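Local coordinates for protein TIR domain-containing adapter molecule 1 (PDB 4BSX) that acts as a signalling adaptor of Toll-like receptors that induces interferon-beta, with an N-terminal helical domain that resembles IFIT proteins, at residues R117-Y121 with E142-C147; W97-R101 with E138-E142. The protein carries 2 engineered substitutions. The contacts are given in a common frame with arbitrary orientation. Residue numbers count along the deposited sequence, not the author numbering.

Contact 1 (R117-Y121 with E142-C147)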
loop_
_atom_site.group_PDB
_atom_site.type_symbol
_atom_site.label_atom_id
_atom_site.label_comp_id
_atom_site.label_asym_id
_atom_site.label_seq_id
_atom_site.Cartn_x
_atom_site.Cartn_y
_atom_site.Cartn_z
ATOM N N ARG A 117 1.300 4.088 -11.246
ATOM C CA ARG A 117 0.953 2.697 -10.998
ATOM C C ARG A 117 1.795 1.745 -11.838
ATOM O O ARG A 117 2.166 0.675 -11.366
ATOM C CB ARG A 117 -0.500 2.451 -11.340
ATOM C CG ARG A 117 -0.914 0.985 -11.200
ATOM C CD ARG A 117 -2.224 0.736 -11.899
ATOM N NE ARG A 117 -2.092 1.122 -13.292
ATOM C CZ ARG A 117 -3.068 1.629 -14.032
ATOM N NH1 ARG A 117 -4.288 1.793 -13.523
ATOM N NH2 ARG A 117 -2.808 1.966 -15.291
ATOM N N ASP A 118 2.041 2.124 -13.094
ATOM C CA ASP A 118 2.719 1.263 -14.064
ATOM C C ASP A 118 4.150 1.058 -13.624
ATOM O O ASP A 118 4.673 -0.066 -13.588
ATOM C CB ASP A 118 2.726 1.925 -15.454
ATOM C CG ASP A 118 1.367 1.880 -16.148
ATOM O OD1 ASP A 118 0.444 1.183 -15.669
ATOM O OD2 ASP A 118 1.233 2.518 -17.207
ATOM N N VAL A 119 4.796 2.167 -13.316
ATOM C CA VAL A 119 6.166 2.146 -12.827
ATOM C C VAL A 119 6.258 1.255 -11.586
ATOM O O VAL A 119 7.166 0.432 -11.492
ATOM C CB VAL A 119 6.651 3.559 -12.491
ATOM C CG1 VAL A 119 7.989 3.522 -11.749
ATOM C CG2 VAL A 119 6.759 4.377 -13.758
ATOM N N ALA A 120 5.315 1.385 -10.650
ATOM C CA ALA A 120 5.293 0.517 -9.449
ATOM C C ALA A 120 5.145 -1.010 -9.758
ATOM O O ALA A 120 5.869 -1.837 -9.177
ATOM C CB ALA A 120 4.211 1.012 -8.439
ATOM N N TYR A 121 4.245 -1.391 -10.672
ATOM C CA TYR A 121 4.142 -2.797 -11.041
ATOM C C TYR A 121 5.474 -3.293 -11.660
ATOM O O TYR A 121 5.944 -4.378 -11.363
ATOM C CB TYR A 121 2.897 -3.090 -11.904
ATOM C CG TYR A 121 1.692 -3.449 -11.009
ATOM C CD1 TYR A 121 1.710 -4.580 -10.275
ATOM C CD2 TYR A 121 0.610 -2.599 -10.837
ATOM C CE1 TYR A 121 0.724 -4.910 -9.445
ATOM C CE2 TYR A 121 -0.417 -2.936 -9.985
ATOM C CZ TYR A 121 -0.342 -4.105 -9.289
ATOM O OH TYR A 121 -1.327 -4.560 -8.432
ATOM N N GLU A 142 -1.402 -10.117 -12.389
ATOM C CA GLU A 142 -1.941 -8.900 -11.757
ATOM C C GLU A 142 -1.453 -7.609 -12.427
ATOM O O GLU A 142 -2.200 -6.687 -12.672
ATOM C CB GLU A 142 -1.585 -8.896 -10.273
ATOM C CG GLU A 142 -1.907 -7.608 -9.570
ATOM C CD GLU A 142 -1.668 -7.727 -8.095
ATOM O OE1 GLU A 142 -1.764 -8.886 -7.627
ATOM O OE2 GLU A 142 -1.370 -6.674 -7.435
ATOM N N ALA A 143 -0.192 -7.533 -12.753
ATOM C CA ALA A 143 0.291 -6.309 -13.344
ATOM C C ALA A 143 -0.415 -6.073 -14.663
ATOM O O ALA A 143 -0.783 -4.945 -14.969
ATOM C CB ALA A 143 1.823 -6.355 -13.537
ATOM N N ARG A 144 -0.574 -7.131 -15.462
ATOM C CA ARG A 144 -1.091 -7.006 -16.824
ATOM C C ARG A 144 -2.536 -6.527 -16.776
ATOM O O ARG A 144 -2.952 -5.664 -17.551
ATOM C CB ARG A 144 -1.001 -8.339 -17.563
ATOM C CG ARG A 144 -1.501 -8.316 -19.018
ATOM C CD ARG A 144 -1.377 -9.701 -19.693
ATOM N NE ARG A 144 -2.202 -10.731 -19.045
ATOM C CZ ARG A 144 -3.482 -10.982 -19.339
ATOM N NH1 ARG A 144 -4.121 -10.281 -20.274
ATOM N NH2 ARG A 144 -4.140 -11.942 -18.686
ATOM N N ASN A 145 -3.270 -7.105 -15.836
ATOM C CA ASN A 145 -4.674 -6.812 -15.620
ATOM C C ASN A 145 -4.935 -5.412 -15.077
ATOM O O ASN A 145 -5.913 -4.775 -15.458
ATOM C CB ASN A 145 -5.239 -7.842 -14.636
ATOM C CG ASN A 145 -6.707 -7.653 -14.364
ATOM O OD1 ASN A 145 -7.090 -6.914 -13.458
ATOM N ND2 ASN A 145 -7.550 -8.351 -15.139
ATOM N N ARG A 146 -4.083 -4.935 -14.166
ATOM C CA ARG A 146 -4.330 -3.622 -13.544
ATOM C C ARG A 146 -3.717 -2.529 -14.381
ATOM O O ARG A 146 -4.157 -1.395 -14.319
ATOM C CB ARG A 146 -3.785 -3.508 -12.113
ATOM C CG ARG A 146 -4.257 -4.616 -11.130
ATOM C CD ARG A 146 -5.530 -4.290 -10.365
ATOM N NE ARG A 146 -5.791 -5.246 -9.281
ATOM C CZ ARG A 146 -5.217 -5.216 -8.068
ATOM N NH1 ARG A 146 -4.309 -4.279 -7.728
ATOM N NH2 ARG A 146 -5.542 -6.152 -7.172
ATOM N N CYS A 147 -2.712 -2.842 -15.183
ATOM C CA CYS A 147 -2.042 -1.768 -15.906
ATOM C C CYS A 147 -2.597 -1.567 -17.301
ATOM O O CYS A 147 -2.295 -0.555 -17.943
ATOM C CB CYS A 147 -0.534 -1.989 -15.942
ATOM S SG CYS A 147 0.243 -1.655 -14.357
#
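The ring of Y121 lies against segment 142-147 of helix 136-147, one face over A143, whose CA is 4.1 Å from the ring centroid in a CH-pi contact. The two segments run antiparallel (176°, axes 10.2 Å apart), a helical hairpin in the all-helical, IFIT-like TRIF N-terminal domain. Y121 is the knob of this hairpin: its side chain enters the hole formed by E142, A143, R146 and C147, with CD1 3.7 Å from A143 CB. C147 adds an oblique sulfur-aromatic contact, SG lying 4.7 Å from the ring centroid. Toward the C-terminal end of the second helix, R117 lays a face of its guanidinium over C147 CA and the R146 carbonyl, with R117 CZ 3.2 Å from R146 O; its charge pairs instead with neighbouring D118 (R117 NH2 to D118 OD1, 3.4 Å). D118 also makes a weak hydrogen bond to W149. At the far end of the tyrosine, E142, which also serves W97 and R101, accepts a very short hydrogen bond, Y121 OH to E142 OE2, 2.3 Å.

Contact 2 (W97-R101 with E138-E142)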
loop_
_atom_site.group_PDB
_atom_site.type_symbol
_atom_site.label_atom_id
_atom_site.label_comp_id
_atom_site.label_asym_id
_atom_site.label_seq_id
_atom_site.Cartn_x
_atom_site.Cartn_y
_atom_site.Cartn_z
ATOM N N TRP A 97 5.404 -4.809 -4.027
ATOM C CA TRP A 97 4.138 -5.360 -4.503
ATOM C C TRP A 97 3.009 -4.601 -3.801
ATOM O O TRP A 97 2.051 -4.159 -4.410
ATOM C CB TRP A 97 4.054 -6.872 -4.216
ATOM C CG TRP A 97 2.948 -7.611 -4.978
ATOM C CD1 TRP A 97 1.861 -7.064 -5.597
ATOM C CD2 TRP A 97 2.857 -9.029 -5.200
ATOM N NE1 TRP A 97 1.096 -8.051 -6.188
ATOM C CE2 TRP A 97 1.685 -9.265 -5.955
ATOM C CE3 TRP A 97 3.655 -10.123 -4.834
ATOM C CZ2 TRP A 97 1.287 -10.556 -6.345
ATOM C CZ3 TRP A 97 3.251 -11.400 -5.203
ATOM C CH2 TRP A 97 2.087 -11.604 -5.964
ATOM N N ALA A 98 3.148 -4.480 -2.494
ATOM C CA ALA A 98 2.266 -3.675 -1.690
ATOM C C ALA A 98 2.196 -2.264 -2.252
ATOM O O ALA A 98 1.124 -1.686 -2.419
ATOM C CB ALA A 98 2.778 -3.648 -0.262
ATOM N N VAL A 99 3.351 -1.696 -2.557
ATOM C CA VAL A 99 3.383 -0.348 -3.114
ATOM C C VAL A 99 2.632 -0.293 -4.461
ATOM O O VAL A 99 1.802 0.600 -4.654
ATOM C CB VAL A 99 4.821 0.228 -3.158
ATOM C CG1 VAL A 99 4.912 1.463 -4.064
ATOM C CG2 VAL A 99 5.296 0.578 -1.739
ATOM N N ALA A 100 2.897 -1.223 -5.380
ATOM C CA ALA A 100 2.092 -1.337 -6.623
ATOM C C ALA A 100 0.538 -1.353 -6.387
ATOM O O ALA A 100 -0.239 -0.687 -7.083
ATOM C CB ALA A 100 2.512 -2.604 -7.381
ATOM N N ARG A 101 0.110 -2.143 -5.404
ATOM C CA ARG A 101 -1.281 -2.288 -5.072
ATOM C C ARG A 101 -1.867 -0.926 -4.545
ATOM O O ARG A 101 -2.926 -0.435 -4.985
ATOM C CB ARG A 101 -1.392 -3.414 -4.058
ATOM C CG ARG A 101 -1.420 -4.794 -4.718
ATOM C CD ARG A 101 -1.556 -5.976 -3.737
ATOM N NE ARG A 101 -1.654 -7.229 -4.501
ATOM C CZ ARG A 101 -1.796 -8.439 -3.967
ATOM N NH1 ARG A 101 -1.865 -8.578 -2.649
ATOM N NH2 ARG A 101 -1.867 -9.521 -4.755
ATOM N N GLU A 138 2.122 -14.868 -10.871
ATOM C CA GLU A 138 0.992 -14.242 -10.199
ATOM C C GLU A 138 1.005 -12.735 -10.310
ATOM O O GLU A 138 -0.022 -12.120 -10.649
ATOM C CB GLU A 138 0.976 -14.641 -8.716
ATOM C CG GLU A 138 -0.119 -13.937 -7.948
ATOM C CD GLU A 138 -0.264 -14.483 -6.555
ATOM O OE1 GLU A 138 0.468 -15.429 -6.235
ATOM O OE2 GLU A 138 -1.115 -13.982 -5.795
ATOM N N LEU A 139 2.167 -12.151 -10.007
ATOM C CA LEU A 139 2.335 -10.705 -9.989
ATOM C C LEU A 139 2.216 -10.109 -11.384
ATOM O O LEU A 139 1.586 -9.036 -11.569
ATOM C CB LEU A 139 3.691 -10.345 -9.385
ATOM C CG LEU A 139 4.161 -8.888 -9.568
ATOM C CD1 LEU A 139 3.180 -7.926 -8.936
ATOM C CD2 LEU A 139 5.490 -8.723 -8.957
ATOM N N GLN A 140 2.821 -10.811 -12.349
ATOM C CA GLN A 140 2.828 -10.417 -13.742
ATOM C C GLN A 140 1.404 -10.458 -14.258
ATOM O O GLN A 140 1.019 -9.581 -15.030
ATOM C CB GLN A 140 3.679 -11.377 -14.580
ATOM C CG GLN A 140 5.202 -11.208 -14.483
ATOM C CD GLN A 140 5.945 -12.396 -15.162
ATOM O OE1 GLN A 140 5.402 -13.500 -15.271
ATOM N NE2 GLN A 140 7.168 -12.167 -15.608
ATOM N N ASP A 141 0.634 -11.479 -13.857
ATOM C CA ASP A 141 -0.796 -11.565 -14.218
ATOM C C ASP A 141 -1.541 -10.350 -13.688
ATOM O O ASP A 141 -2.230 -9.629 -14.436
ATOM C CB ASP A 141 -1.436 -12.838 -13.665
ATOM C CG ASP A 141 -1.026 -14.085 -14.432
ATOM O OD1 ASP A 141 -0.615 -13.926 -15.614
ATOM O OD2 ASP A 141 -1.115 -15.207 -13.844
ATOM N N GLU A 142 -1.402 -10.117 -12.389
ATOM C CA GLU A 142 -1.941 -8.900 -11.757
ATOM C C GLU A 142 -1.453 -7.609 -12.427
ATOM O O GLU A 142 -2.200 -6.687 -12.672
ATOM C CB GLU A 142 -1.585 -8.896 -10.273
ATOM C CG GLU A 142 -1.907 -7.608 -9.570
ATOM C CD GLU A 142 -1.668 -7.727 -8.095
ATOM O OE1 GLU A 142 -1.764 -8.886 -7.627
ATOM O OE2 GLU A 142 -1.370 -6.674 -7.435
#
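Charge and hydrogen bonding converge on E142, whose extended side chain reaches across to segment 97-101. R101 meets the carboxylate edge-on in a bidentate salt bridge: R101 NE donates to E142 OE2 at 3.0 Å and R101 NH2 to E142 OE1 at 2.9 Å, both nearly linear. The indole of W97 donates to the same group, W97 NE1 lying 3.1 Å from E142 OE2, with a weak hydrogen bond of 3.3 Å from W97 NE1 to E142 OE1. Apolar packing comes from L139, whose CD1 sits over the five-membered ring of W97, 3.5 Å from its centroid, in a CH-pi contact. The indole's benzo edge approaches E138, W97 CH2 to E138 CD being 3.8 Å, while the E138 carboxylate pairs with R135. The axes are nearly parallel (16°) but 12.1 Å apart, so long side chains span the gap. Such pairing of helices 96-108 and 136-147 is consistent with TPR-like packing, with intervening helix 114-130 alongside, its Y121 also hydrogen-bonding E142.

In the fold
Both contacts are surface contacts on the same side of the chain's centre, their centres about 7 Å apart, and each engages helix 136-147. Contact 1 pairs it antiparallel with helix 114-130; contact 2 pairs it nearly in parallel with helix 96-108, so three successive helices form one packed unit. The closer pair, contact 1, buries 358 Å² and relies largely on an aromatic knob; the wider contact 2 buries 270 Å² and depends more on charged and polar groups. E142 belongs to both, while Y121 bridges them through apolar packing: its CE1 is 3.6 Å from A100 CB, and its CD1 is 3.9 Å from L139 CD1.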